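N-acetyl-L-2,4-diaminobutyric acid deacetylase (Ruegeria pomeroyi, PDB 6TWM) is a zinc-dependent deacetylase of ectoine breakdown that probably hydrolyses N-acetyl-L-2,4-diaminobutyric acid to 2,4-diaminobutyric acid. Local coordinates at residues E68-V73 / F150-K155; T61-G66 / V94-Y99; N115-F120 / M200-V205; F274-D279 / I315-P320; A183-Y188 / M249-T254. All coordinates share one frame; numbering follows the deposited sequence.

Contact 1: E68-V73 / F150-K155; sequences EYEGPV and FHSGGK. With ZN (zinc ion), chain M.
This is a buried metal-site contact in the catalytic domain, joining the start of helix 70-81 to the loop that leaves strand 146-149. Glu-68 and His-151 belong to the zinc site, together with His-65. The Glu-68 chain runs extended beyond CG and brings OE2 to 2.5 Å from the zinc ion; ND1 of His-151 stands 2.8 Å from the same ion. OE1 of Glu-68 takes a bond of 2.9 Å from Ser-152 N, nearly straight at 167° and arriving from above the carboxylate plane. Water 1 donates to Glu-68 OE1 as well as to Phe-150 O, so metal, amide and water together fix the rotation of the carboxylate. From the same serine, Ser-152 OG donates to Glu-70 OE1 over 2.6 Å, on the anti side and 34° out of the carboxylate plane, and water 2 links that hydroxyl to Gly-71 N. Gly-71 CA lies over one face of the Phe-150 ring, 3.8 Å from its centroid; a side chain on Gly-71 would collide with Phe-150 CB. Helix 225-242 packs on Glu-70 and Phe-150, with Ser-227 bonded to Glu-70 OE2 and Ala-231 against Phe-150, while strand 211-216 borders the loop through Thr-215 and Glu-216.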
# COMPACT_ATOMS: atom_id res chain seq x y z
N GLU A 68 5.40 1.15 6.35
CA GLU A 68 5.65 0.66 5.00
C GLU A 68 6.26 1.79 4.19
O GLU A 68 5.64 2.84 4.02
CB GLU A 68 4.35 0.15 4.37
CG GLU A 68 3.64 -0.86 5.26
CD GLU A 68 2.27 -1.23 4.76
OE1 GLU A 68 1.85 -0.70 3.71
OE2 GLU A 68 1.62 -2.07 5.42
N TYR A 69 7.48 1.57 3.68
CA TYR A 69 8.38 2.68 3.37
C TYR A 69 8.76 2.84 1.91
O TYR A 69 9.18 3.94 1.53
CB TYR A 69 9.66 2.54 4.21
CG TYR A 69 9.37 2.63 5.69
CD1 TYR A 69 9.10 3.86 6.29
CD2 TYR A 69 9.34 1.49 6.49
CE1 TYR A 69 8.83 3.95 7.64
CE2 TYR A 69 9.07 1.58 7.84
CZ TYR A 69 8.81 2.81 8.41
OH TYR A 69 8.53 2.91 9.75
N GLU A 70 8.64 1.81 1.07
CA GLU A 70 9.03 1.96 -0.33
C GLU A 70 8.26 3.09 -1.00
O GLU A 70 8.83 3.87 -1.76
CB GLU A 70 8.80 0.65 -1.09
CG GLU A 70 9.88 -0.39 -0.87
CD GLU A 70 9.61 -1.23 0.36
OE1 GLU A 70 8.55 -1.04 0.99
OE2 GLU A 70 10.46 -2.09 0.68
N GLY A 71 6.97 3.19 -0.71
CA GLY A 71 6.14 4.25 -1.23
C GLY A 71 6.57 5.64 -0.82
O GLY A 71 6.85 6.50 -1.66
N PRO A 72 6.59 5.91 0.49
CA PRO A 72 7.02 7.24 0.96
C PRO A 72 8.37 7.67 0.42
O PRO A 72 8.59 8.87 0.20
CB PRO A 72 7.04 7.08 2.48
CG PRO A 72 6.03 6.02 2.76
CD PRO A 72 6.10 5.07 1.60
N VAL A 73 9.29 6.73 0.21
CA VAL A 73 10.59 7.07 -0.36
C VAL A 73 10.44 7.56 -1.79
O VAL A 73 11.03 8.57 -2.19
CB VAL A 73 11.55 5.86 -0.27
CG1 VAL A 73 12.76 6.08 -1.16
CG2 VAL A 73 11.98 5.63 1.17
N PHE A 150 0.54 3.07 -2.24
CA PHE A 150 1.63 2.14 -1.98
C PHE A 150 1.39 1.34 -0.70
O PHE A 150 0.85 1.84 0.29
CB PHE A 150 2.95 2.90 -1.86
CG PHE A 150 3.53 3.29 -3.19
CD1 PHE A 150 4.13 2.35 -4.01
CD2 PHE A 150 3.49 4.61 -3.61
CE1 PHE A 150 4.67 2.71 -5.22
CE2 PHE A 150 4.03 4.98 -4.83
CZ PHE A 150 4.62 4.03 -5.63
N HIS A 151 1.83 0.09 -0.73
CA HIS A 151 1.74 -0.79 0.43
C HIS A 151 2.92 -1.74 0.44
O HIS A 151 3.45 -2.11 -0.62
CB HIS A 151 0.43 -1.59 0.43
CG HIS A 151 -0.78 -0.78 0.78
ND1 HIS A 151 -1.14 -0.50 2.08
CD2 HIS A 151 -1.70 -0.18 -0.00
CE1 HIS A 151 -2.24 0.23 2.09
NE2 HIS A 151 -2.60 0.44 0.84
N SER A 152 3.34 -2.12 1.64
CA SER A 152 4.37 -3.13 1.84
C SER A 152 3.96 -4.00 3.03
O SER A 152 2.88 -3.83 3.60
CB SER A 152 5.74 -2.48 2.05
OG SER A 152 5.98 -1.48 1.07
N GLY A 153 4.82 -4.95 3.39
CA GLY A 153 4.45 -5.93 4.39
C GLY A 153 4.29 -5.36 5.79
O GLY A 153 3.49 -5.87 6.58
N GLY A 154 5.02 -4.30 6.11
CA GLY A 154 5.08 -3.82 7.47
C GLY A 154 6.00 -4.68 8.32
O GLY A 154 6.64 -5.61 7.85
N LYS A 155 6.04 -4.36 9.62
CA LYS A 155 6.95 -5.05 10.53
C LYS A 155 6.58 -6.52 10.72
O LYS A 155 7.42 -7.28 11.22
CB LYS A 155 6.97 -4.35 11.89
CG LYS A 155 7.59 -2.96 11.86
CD LYS A 155 7.50 -2.30 13.23
CE LYS A 155 8.11 -0.91 13.23
NZ LYS A 155 7.96 -0.25 14.55
ZN ZN M . -0.27 -2.53 3.88
O HOH W 1 1.25 1.67 2.96
O HOH W 2 5.09 1.15 0.47

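Contact 2: T61-G66 / V94-Y99; sequences TGANHG and VPAFNY
Phe-97 holds CG anti to its own nitrogen (chi1 -173°), which lays the ring beside Thr-61, while Thr-61 turns CG2 away from its carbonyl carbon and over that ring. The methyl sits close to the middle of the face, 4.2 Å from the centroid, as a CH-pi contact. Thr-61 closes strand 57-61 and Phe-97 lies in the loop after strand 89-94, at the C-terminal ends of neighbouring inner strands of the central mixed sheet of this carboxypeptidase-like zinc hydrolase fold; the loop after Thr-61 goes on to His-65, the first ligand of the family's HxxE zinc motif. The strand pairing closes with Gly-62 N giving a bond of 2.9 Å to Val-94 O. Beyond it the two loops stay in step: Phe-97 N reaches Gly-62 O, modelled so short that the exact length is doubtful. Gly-62 can carry no side chain here, since a CB would run into Pro-95 O. Asn-64 lies alongside the same aromatic ring, its CB 3.9 Å from Phe-97 CD2. The polar ends of Thr-61 and Asn-64 both turn to Asp-149, OG1 to one carboxylate oxygen and ND2 to the other; Asn-64, itself not a metal ligand, also touches His-151 of the zinc site. Asn-98, the N-cap of helix 99-104, donates its backbone N to Ala-63 O over 3.0 Å, tilted 35° from the carbonyl plane.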
# COMPACT_ATOMS: atom_id res chain seq x y z
N THR A 61 -0.41 8.29 -2.86
CA THR A 61 -0.40 8.13 -1.42
C THR A 61 0.61 7.05 -1.03
O THR A 61 0.67 5.99 -1.65
CB THR A 61 -1.79 7.76 -0.89
OG1 THR A 61 -2.23 6.55 -1.51
CG2 THR A 61 -2.78 8.87 -1.17
N GLY A 62 1.40 7.35 0.00
CA GLY A 62 2.25 6.36 0.63
C GLY A 62 1.99 6.35 2.12
O GLY A 62 1.45 7.29 2.69
N ALA A 63 2.39 5.24 2.75
CA ALA A 63 2.21 5.06 4.19
C ALA A 63 0.74 5.14 4.60
O ALA A 63 0.39 5.73 5.63
CB ALA A 63 3.05 6.06 4.99
N ASN A 64 -0.14 4.57 3.77
CA ASN A 64 -1.48 4.24 4.23
C ASN A 64 -1.40 3.53 5.57
O ASN A 64 -2.08 3.90 6.53
CB ASN A 64 -2.19 3.38 3.18
CG ASN A 64 -3.64 3.06 3.53
OD1 ASN A 64 -4.05 3.12 4.69
ND2 ASN A 64 -4.42 2.70 2.52
N HIS A 65 -0.56 2.50 5.65
CA HIS A 65 -0.09 1.95 6.91
C HIS A 65 1.30 2.52 7.19
O HIS A 65 2.13 2.63 6.29
CB HIS A 65 -0.05 0.42 6.87
CG HIS A 65 -1.39 -0.21 6.63
ND1 HIS A 65 -1.71 -0.87 5.46
CD2 HIS A 65 -2.50 -0.27 7.41
CE1 HIS A 65 -2.95 -1.32 5.54
NE2 HIS A 65 -3.45 -0.96 6.71
N GLY A 66 1.54 2.88 8.46
CA GLY A 66 2.66 3.75 8.77
C GLY A 66 4.03 3.12 8.58
O GLY A 66 4.99 3.83 8.26
N VAL A 94 1.16 12.66 -1.52
CA VAL A 94 1.07 12.53 -0.07
C VAL A 94 1.93 11.35 0.37
O VAL A 94 1.44 10.21 0.42
CB VAL A 94 -0.39 12.36 0.39
CG1 VAL A 94 -0.48 12.31 1.91
CG2 VAL A 94 -1.26 13.49 -0.15
N PRO A 95 3.21 11.57 0.67
CA PRO A 95 4.09 10.43 0.99
C PRO A 95 3.73 9.71 2.28
O PRO A 95 4.06 8.52 2.41
CB PRO A 95 5.48 11.08 1.09
CG PRO A 95 5.36 12.37 0.35
CD PRO A 95 3.96 12.84 0.58
N ALA A 96 3.07 10.37 3.22
CA ALA A 96 2.63 9.75 4.47
C ALA A 96 1.12 9.93 4.57
O ALA A 96 0.64 11.00 4.96
CB ALA A 96 3.36 10.35 5.67
N PHE A 97 0.38 8.88 4.23
CA PHE A 97 -1.08 8.98 4.11
C PHE A 97 -1.74 8.97 5.49
O PHE A 97 -2.42 9.92 5.87
CB PHE A 97 -1.59 7.85 3.21
CG PHE A 97 -3.05 7.92 2.88
CD1 PHE A 97 -3.78 9.08 3.08
CD2 PHE A 97 -3.68 6.83 2.31
CE1 PHE A 97 -5.12 9.13 2.77
CE2 PHE A 97 -5.03 6.88 1.98
CZ PHE A 97 -5.74 8.04 2.21
N ASN A 98 -1.55 7.89 6.26
CA ASN A 98 -1.89 7.93 7.68
C ASN A 98 -0.69 8.51 8.43
O ASN A 98 0.08 7.82 9.10
CB ASN A 98 -2.27 6.55 8.19
CG ASN A 98 -2.79 6.57 9.62
OD1 ASN A 98 -2.81 7.61 10.27
ND2 ASN A 98 -3.21 5.41 10.12
N TYR A 99 -0.54 9.82 8.28
CA TYR A 99 0.62 10.53 8.81
C TYR A 99 0.89 10.29 10.29
O TYR A 99 2.06 10.07 10.65
CB TYR A 99 0.48 12.03 8.51
CG TYR A 99 1.64 12.87 8.99
CD1 TYR A 99 2.92 12.67 8.48
CD2 TYR A 99 1.46 13.85 9.95
CE1 TYR A 99 3.99 13.43 8.92
CE2 TYR A 99 2.52 14.62 10.40
CZ TYR A 99 3.78 14.40 9.88
OH TYR A 99 4.84 15.16 10.32

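Contact 3: N115-F120 / M200-V205; sequences NLNRSF and MYDTAV
Asn-117 makes the polar link to the start of helix 201-207: its OD1 accepts from the first-turn Tyr-201 N at 2.8 Å, nearly along the C=O axis, and its ND2 makes a weak bond to Asp-202 OD2. Its side chain comes, at nearest atoms, about 4 Å from bound 2,4-diaminobutyric acid, His-65 and His-151, beside the product pocket. Apolar contact centres on Phe-120, whose ring has Tyr-201 CA over one face, 4.2 Å from the centroid. The two aromatic rings lie side by side with planes at 53°, and Phe-120 CD2 meets Ala-204 CB at 4.0 Å. Shortening Phe-120 to an alanine is likely to open a gap beside Tyr-201 and Ala-204, leaving the tyrosine ring freer to turn. Arg-118 adds a packing contact: Met-200 CG lies over one face of its guanidinium, 3.9 Å from Arg-118 NH1, which Asp-196 and Ala-198 hold. Helix 128-140 packs on Phe-120 and Ala-204 through Gln-137, strand 146-149 backs Tyr-201 through Ala-147, and strand 211-216 meets Asp-202.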
# COMPACT_ATOMS: atom_id res chain seq x y z
N ASN A 115 -6.91 1.88 11.73
CA ASN A 115 -6.41 1.33 10.48
C ASN A 115 -7.01 2.15 9.34
O ASN A 115 -8.22 2.07 9.09
CB ASN A 115 -6.78 -0.15 10.38
CG ASN A 115 -6.24 -0.81 9.13
OD1 ASN A 115 -5.72 -0.15 8.22
ND2 ASN A 115 -6.34 -2.13 9.08
N LEU A 116 -6.18 2.94 8.67
CA LEU A 116 -6.70 3.82 7.62
C LEU A 116 -7.28 3.03 6.46
O LEU A 116 -8.25 3.46 5.84
CB LEU A 116 -5.60 4.76 7.13
CG LEU A 116 -6.04 5.76 6.05
CD1 LEU A 116 -7.15 6.66 6.55
CD2 LEU A 116 -4.87 6.59 5.55
N ASN A 117 -6.72 1.86 6.16
CA ASN A 117 -7.24 1.05 5.07
C ASN A 117 -8.45 0.21 5.47
O ASN A 117 -8.82 -0.70 4.73
CB ASN A 117 -6.15 0.15 4.49
CG ASN A 117 -6.34 -0.10 3.00
OD1 ASN A 117 -7.10 0.61 2.33
ND2 ASN A 117 -5.67 -1.12 2.48
N ARG A 118 -9.04 0.49 6.64
CA ARG A 118 -10.33 -0.06 7.01
C ARG A 118 -11.30 1.04 7.44
O ARG A 118 -12.36 0.74 7.99
CB ARG A 118 -10.19 -1.10 8.13
CG ARG A 118 -9.43 -2.35 7.71
CD ARG A 118 -10.25 -3.21 6.76
NE ARG A 118 -9.48 -4.34 6.25
CZ ARG A 118 -9.93 -5.23 5.38
NH1 ARG A 118 -11.17 -5.14 4.91
NH2 ARG A 118 -9.15 -6.23 4.97
N SER A 119 -10.95 2.31 7.19
CA SER A 119 -11.70 3.44 7.71
C SER A 119 -12.53 4.15 6.65
O SER A 119 -13.15 5.18 6.96
CB SER A 119 -10.75 4.45 8.36
OG SER A 119 -10.37 4.03 9.66
N PHE A 120 -12.57 3.67 5.42
CA PHE A 120 -13.41 4.40 4.49
C PHE A 120 -14.84 3.87 4.54
O PHE A 120 -15.07 2.72 4.90
CB PHE A 120 -12.84 4.31 3.07
CG PHE A 120 -11.58 5.12 2.88
CD1 PHE A 120 -10.40 4.75 3.50
CD2 PHE A 120 -11.59 6.27 2.10
CE1 PHE A 120 -9.25 5.49 3.34
CE2 PHE A 120 -10.44 7.01 1.94
CZ PHE A 120 -9.27 6.62 2.56
N MET A 200 -11.85 -0.33 2.77
CA MET A 200 -10.54 -0.08 2.19
C MET A 200 -10.56 1.12 1.25
O MET A 200 -11.59 1.47 0.67
CB MET A 200 -10.04 -1.31 1.43
CG MET A 200 -9.92 -2.55 2.28
SD MET A 200 -9.07 -3.88 1.42
CE MET A 200 -10.14 -4.05 -0.01
N TYR A 201 -9.40 1.76 1.12
CA TYR A 201 -9.21 2.80 0.12
C TYR A 201 -9.29 2.21 -1.29
O TYR A 201 -9.77 2.87 -2.22
CB TYR A 201 -7.86 3.48 0.35
CG TYR A 201 -7.52 4.64 -0.56
CD1 TYR A 201 -8.23 5.83 -0.51
CD2 TYR A 201 -6.46 4.55 -1.45
CE1 TYR A 201 -7.90 6.89 -1.33
CE2 TYR A 201 -6.12 5.60 -2.27
CZ TYR A 201 -6.85 6.77 -2.21
OH TYR A 201 -6.52 7.83 -3.02
N ASP A 202 -8.81 0.98 -1.45
CA ASP A 202 -9.02 0.19 -2.66
C ASP A 202 -10.48 0.25 -3.10
O ASP A 202 -10.80 0.64 -4.23
CB ASP A 202 -8.61 -1.26 -2.40
CG ASP A 202 -7.17 -1.39 -1.95
OD1 ASP A 202 -6.28 -1.46 -2.81
OD2 ASP A 202 -6.93 -1.42 -0.72
N THR A 203 -11.38 -0.13 -2.19
CA THR A 203 -12.80 -0.18 -2.52
C THR A 203 -13.36 1.20 -2.81
O THR A 203 -14.28 1.34 -3.63
CB THR A 203 -13.56 -0.83 -1.36
OG1 THR A 203 -12.78 -1.90 -0.82
CG2 THR A 203 -14.89 -1.39 -1.85
N ALA A 204 -12.83 2.24 -2.16
CA ALA A 204 -13.31 3.60 -2.42
C ALA A 204 -12.95 4.05 -3.83
O ALA A 204 -13.79 4.61 -4.54
CB ALA A 204 -12.73 4.55 -1.37
N VAL A 205 -11.71 3.80 -4.24
CA VAL A 205 -11.27 4.20 -5.58
C VAL A 205 -12.01 3.40 -6.64
O VAL A 205 -12.52 3.96 -7.62
CB VAL A 205 -9.75 4.04 -5.72
CG1 VAL A 205 -9.32 4.24 -7.16
CG2 VAL A 205 -9.01 5.01 -4.80

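Contact 4: F274-D279 / I315-P320; sequences FEMMID and ISRHFP
Phe-274 meets two residues of the facing strand and Pro-320 just beyond it. His-318 points its ring edge at one face of the phenylalanine, an edge-to-face pair with centroids 5.0 Å apart and planes at 62°; within it, His-318 CD2 comes to 3.8 Å from Phe-274 CG. Arg-317 comes instead to the rim of the ring, its NH2 3.3 Å from Phe-274 CE2. Ring and guanidinium are nearly coplanar there, so the charge lies beside the aromatic group and not over its face. Pro-320 lends its carbonyl O near Phe-274 CB. Met-276 covers the guanidinium from one face, with CG 3.5 Å from Arg-317 NE. What puts the guanidinium there is a bent chain: Arg-317 CG sits between its own N and carbonyl carbon (chi1 65°), and the bend at chi3 turns the end across the gap to the edge of Phe-274.

A shell further out, His-318 is held by NE2 to Leu-322 O, Phe-274 packs on Ala-291, Val-293 and Val-329, and a classic beta bulge at Ile-315 and Ser-316, both facing Val-331, lies just before Arg-317 in the strand. The axes of segments 274-276 and 315-318 come within 8.9 Å, their directions 153° apart. Such spacing is characteristic of two antiparallel sheets packed face to face, consistent with the C-terminal beta domain seen in aspartoacylase relatives.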
# COMPACT_ATOMS: atom_id res chain seq x y z
N PHE A 274 9.54 -18.62 15.23
CA PHE A 274 9.21 -18.88 13.84
C PHE A 274 10.45 -19.30 13.06
O PHE A 274 11.46 -18.58 13.06
CB PHE A 274 8.58 -17.63 13.21
CG PHE A 274 8.07 -17.86 11.82
CD1 PHE A 274 6.86 -18.49 11.61
CD2 PHE A 274 8.79 -17.43 10.72
CE1 PHE A 274 6.38 -18.70 10.33
CE2 PHE A 274 8.32 -17.63 9.44
CZ PHE A 274 7.11 -18.27 9.24
N GLU A 275 10.37 -20.45 12.40
CA GLU A 275 11.43 -20.92 11.50
C GLU A 275 10.82 -21.12 10.12
O GLU A 275 10.13 -22.11 9.87
CB GLU A 275 12.07 -22.21 12.00
CG GLU A 275 13.21 -22.67 11.09
CD GLU A 275 13.77 -24.03 11.45
OE1 GLU A 275 13.19 -24.71 12.32
OE2 GLU A 275 14.80 -24.41 10.86
N MET A 276 11.10 -20.18 9.22
CA MET A 276 10.69 -20.34 7.83
C MET A 276 11.60 -21.36 7.15
O MET A 276 12.83 -21.26 7.23
CB MET A 276 10.76 -19.00 7.10
CG MET A 276 10.02 -18.96 5.78
SD MET A 276 8.22 -18.97 5.99
CE MET A 276 7.69 -19.54 4.38
N MET A 277 10.99 -22.34 6.48
CA MET A 277 11.75 -23.41 5.85
C MET A 277 12.02 -23.18 4.37
O MET A 277 12.99 -23.73 3.84
CB MET A 277 11.03 -24.75 6.03
CG MET A 277 10.86 -25.16 7.49
SD MET A 277 12.38 -25.04 8.45
CE MET A 277 13.40 -26.28 7.64
N ILE A 278 11.19 -22.39 3.69
CA ILE A 278 11.39 -22.05 2.29
C ILE A 278 11.30 -20.54 2.14
O ILE A 278 10.37 -19.92 2.67
CB ILE A 278 10.36 -22.76 1.38
CG1 ILE A 278 10.29 -24.25 1.70
CG2 ILE A 278 10.72 -22.57 -0.07
CD1 ILE A 278 9.22 -24.99 0.93
N ASP A 279 12.25 -19.96 1.42
CA ASP A 279 12.36 -18.51 1.34
C ASP A 279 11.25 -17.91 0.47
O ASP A 279 10.59 -18.60 -0.31
CB ASP A 279 13.72 -18.10 0.78
CG ASP A 279 14.85 -18.30 1.78
OD1 ASP A 279 14.59 -18.17 2.99
OD2 ASP A 279 15.98 -18.57 1.34
N ILE A 315 4.62 -16.04 -1.71
CA ILE A 315 4.54 -14.62 -2.01
C ILE A 315 4.44 -13.76 -0.76
O ILE A 315 4.61 -12.53 -0.84
CB ILE A 315 3.35 -14.33 -2.94
CG1 ILE A 315 2.02 -14.60 -2.23
CG2 ILE A 315 3.44 -15.19 -4.17
CD1 ILE A 315 0.81 -14.18 -3.02
N SER A 316 4.19 -14.36 0.40
CA SER A 316 4.19 -13.63 1.66
C SER A 316 4.52 -14.60 2.78
O SER A 316 4.19 -15.78 2.72
CB SER A 316 2.84 -12.96 1.92
OG SER A 316 2.75 -12.49 3.26
N ARG A 317 5.19 -14.08 3.81
CA ARG A 317 5.48 -14.89 4.98
C ARG A 317 5.46 -14.01 6.22
O ARG A 317 5.71 -12.81 6.16
CB ARG A 317 6.84 -15.59 4.86
CG ARG A 317 8.04 -14.66 4.83
CD ARG A 317 9.32 -15.41 5.18
NE ARG A 317 9.47 -15.57 6.63
CZ ARG A 317 10.57 -15.26 7.31
NH1 ARG A 317 11.64 -14.79 6.67
NH2 ARG A 317 10.62 -15.44 8.62
N HIS A 318 5.12 -14.64 7.35
CA HIS A 318 5.24 -14.00 8.65
C HIS A 318 6.67 -13.55 8.87
O HIS A 318 7.60 -14.36 8.83
CB HIS A 318 4.81 -14.98 9.74
CG HIS A 318 5.00 -14.47 11.13
ND1 HIS A 318 4.09 -13.66 11.76
CD2 HIS A 318 6.01 -14.67 12.02
CE1 HIS A 318 4.52 -13.37 12.98
NE2 HIS A 318 5.68 -13.97 13.16
N PHE A 319 6.85 -12.25 9.09
CA PHE A 319 8.20 -11.71 9.22
C PHE A 319 8.85 -11.96 10.58
O PHE A 319 9.91 -12.58 10.63
CB PHE A 319 8.20 -10.21 8.91
CG PHE A 319 9.57 -9.59 8.90
CD1 PHE A 319 10.39 -9.70 7.78
CD2 PHE A 319 10.05 -8.91 10.01
CE1 PHE A 319 11.65 -9.14 7.77
CE2 PHE A 319 11.31 -8.34 10.00
CZ PHE A 319 12.11 -8.46 8.88
N PRO A 320 8.25 -11.53 11.70
CA PRO A 320 9.01 -11.49 12.96
C PRO A 320 9.41 -12.87 13.44
O PRO A 320 8.77 -13.88 13.13
CB PRO A 320 8.04 -10.83 13.94
CG PRO A 320 6.99 -10.18 13.09
CD PRO A 320 6.86 -11.07 11.91

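Contact 5: A183-Y188 / M249-T254; sequences AFNAPY and MQLDET
Asn-185 is the first residue past helix 171-184, with positive phi (57°), and it carries the contact between this helix end and the loop leading to edge strand 255-258 of the central sheet. From CB the side chain leaves with CG anti to the backbone N (chi1 -163°), which aims the amide at the backbone of Asp-252. CG lies 3.6 Å from Asp-252 N. OD1 takes a bond from that same N, modelled at a length too short to trust, and also has the methyl Leu-251 CD1 beside it at 3.2 Å. ND2 makes a weak bond to Asp-252 O and brushes Thr-254 CB at 3.6 Å. Without the amide of Asn-185, as with a leucine here, Asp-252 N would probably lose its acceptor and the loop could drift from the helix end. Water 3 donates to both Asn-185 O and Glu-253 O, and Lys-233 of helix 225-242 also bonds to Asn-185 O. Further back, Met-249 CE packs on Ala-183 CB at 3.6 Å. Toward the strands, Thr-254 OG1 donates to Ala-186 O and bonds Ser-189 OG as well. Where the parallel pairing of strands 188-192 and 255-258 begins, Thr-254 CA makes a CA-H...O contact of 3.2 Å with Pro-187 O.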
# COMPACT_ATOMS: atom_id res chain seq x y z
N ALA A 183 1.48 -1.62 -16.61
CA ALA A 183 2.40 -0.50 -16.76
C ALA A 183 3.35 -0.40 -15.58
O ALA A 183 4.54 -0.11 -15.77
CB ALA A 183 1.60 0.80 -16.92
N PHE A 184 2.86 -0.64 -14.36
CA PHE A 184 3.72 -0.55 -13.18
C PHE A 184 4.92 -1.48 -13.31
O PHE A 184 6.05 -1.11 -12.96
CB PHE A 184 2.92 -0.88 -11.92
CG PHE A 184 3.57 -0.41 -10.66
CD1 PHE A 184 3.21 0.81 -10.09
CD2 PHE A 184 4.53 -1.17 -10.02
CE1 PHE A 184 3.80 1.25 -8.93
CE2 PHE A 184 5.13 -0.74 -8.85
CZ PHE A 184 4.76 0.48 -8.31
N ASN A 185 4.70 -2.70 -13.81
CA ASN A 185 5.76 -3.65 -14.11
C ASN A 185 6.61 -3.96 -12.87
O ASN A 185 7.84 -3.83 -12.88
CB ASN A 185 6.64 -3.17 -15.26
CG ASN A 185 7.47 -4.29 -15.86
OD1 ASN A 185 8.43 -4.05 -16.58
ND2 ASN A 185 7.09 -5.53 -15.56
N ALA A 186 5.95 -4.36 -11.80
CA ALA A 186 6.66 -4.94 -10.68
C ALA A 186 7.17 -6.32 -11.09
O ALA A 186 6.63 -6.94 -12.00
CB ALA A 186 5.75 -5.03 -9.46
N PRO A 187 8.24 -6.80 -10.45
CA PRO A 187 8.76 -8.14 -10.80
C PRO A 187 7.70 -9.22 -10.74
O PRO A 187 7.80 -10.21 -11.48
CB PRO A 187 9.87 -8.36 -9.76
CG PRO A 187 10.35 -6.98 -9.46
CD PRO A 187 9.13 -6.10 -9.50
N TYR A 188 6.68 -9.07 -9.90
CA TYR A 188 5.52 -9.94 -9.93
C TYR A 188 4.26 -9.09 -10.13
O TYR A 188 4.22 -7.91 -9.79
CB TYR A 188 5.39 -10.78 -8.65
CG TYR A 188 6.42 -11.88 -8.55
CD1 TYR A 188 7.72 -11.60 -8.16
CD2 TYR A 188 6.11 -13.18 -8.90
CE1 TYR A 188 8.68 -12.60 -8.08
CE2 TYR A 188 7.05 -14.19 -8.83
CZ TYR A 188 8.34 -13.89 -8.42
OH TYR A 188 9.28 -14.89 -8.35
N MET A 249 8.86 4.22 -20.98
CA MET A 249 8.63 3.36 -19.83
C MET A 249 9.72 2.29 -19.75
O MET A 249 10.27 1.86 -20.77
CB MET A 249 7.26 2.71 -19.92
CG MET A 249 6.11 3.68 -19.74
SD MET A 249 4.51 2.89 -20.00
CE MET A 249 4.58 1.64 -18.72
N GLN A 250 10.03 1.88 -18.53
CA GLN A 250 10.96 0.78 -18.31
C GLN A 250 10.16 -0.51 -18.19
O GLN A 250 9.34 -0.66 -17.28
CB GLN A 250 11.80 1.02 -17.05
CG GLN A 250 12.91 0.00 -16.86
CD GLN A 250 13.80 0.33 -15.68
OE1 GLN A 250 13.61 1.35 -15.01
NE2 GLN A 250 14.76 -0.54 -15.40
N LEU A 251 10.38 -1.43 -19.13
CA LEU A 251 9.70 -2.72 -19.15
C LEU A 251 10.71 -3.83 -18.90
O LEU A 251 11.62 -4.04 -19.71
CB LEU A 251 8.98 -2.94 -20.47
CG LEU A 251 8.35 -4.33 -20.67
CD1 LEU A 251 7.37 -4.66 -19.55
CD2 LEU A 251 7.66 -4.42 -22.02
N ASP A 252 10.56 -4.52 -17.77
CA ASP A 252 11.35 -5.68 -17.41
C ASP A 252 10.43 -6.90 -17.39
O ASP A 252 9.25 -6.82 -17.74
CB ASP A 252 12.03 -5.46 -16.06
CG ASP A 252 13.08 -4.37 -16.11
OD1 ASP A 252 13.88 -4.35 -17.07
OD2 ASP A 252 13.11 -3.52 -15.19
N GLU A 253 10.97 -8.05 -16.98
CA GLU A 253 10.13 -9.23 -16.87
C GLU A 253 9.26 -9.16 -15.63
O GLU A 253 9.65 -8.61 -14.59
CB GLU A 253 10.95 -10.52 -16.81
CG GLU A 253 12.22 -10.53 -17.62
CD GLU A 253 13.42 -10.08 -16.82
OE1 GLU A 253 13.61 -8.85 -16.67
OE2 GLU A 253 14.17 -10.95 -16.32
N THR A 254 8.06 -9.72 -15.74
CA THR A 254 7.15 -9.86 -14.61
C THR A 254 6.59 -11.27 -14.60
O THR A 254 6.47 -11.91 -15.65
CB THR A 254 6.01 -8.82 -14.67
OG1 THR A 254 5.41 -8.70 -13.38
CG2 THR A 254 4.96 -9.21 -15.69
O HOH W 3 9.73 -5.94 -13.68

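How the contacts relate
Contacts 1, 2 and 3 gather round the zinc, their centres 9 to 16 Å apart, and touch one another. Contacts 1 and 2 supply the three zinc-site residues His-65, Glu-68 and His-151, in loops leaving parallel strands 57-61 and 146-149 of the central mixed sheet. His-65 of contact 2 is bonded by Asn-115 of contact 3. The centre of contact 5 is about 18 Å from that of contact 1, and the two touch where Phe-150 meets Phe-184. Along the chain contact 1 crosses contacts 2 and 3, and contact 3 crosses contact 5, consistent with one compact domain. Contact 4 comes last, between the C-terminal antiparallel sheets, yet Lys-155 meets Phe-319 and Pro-320 there.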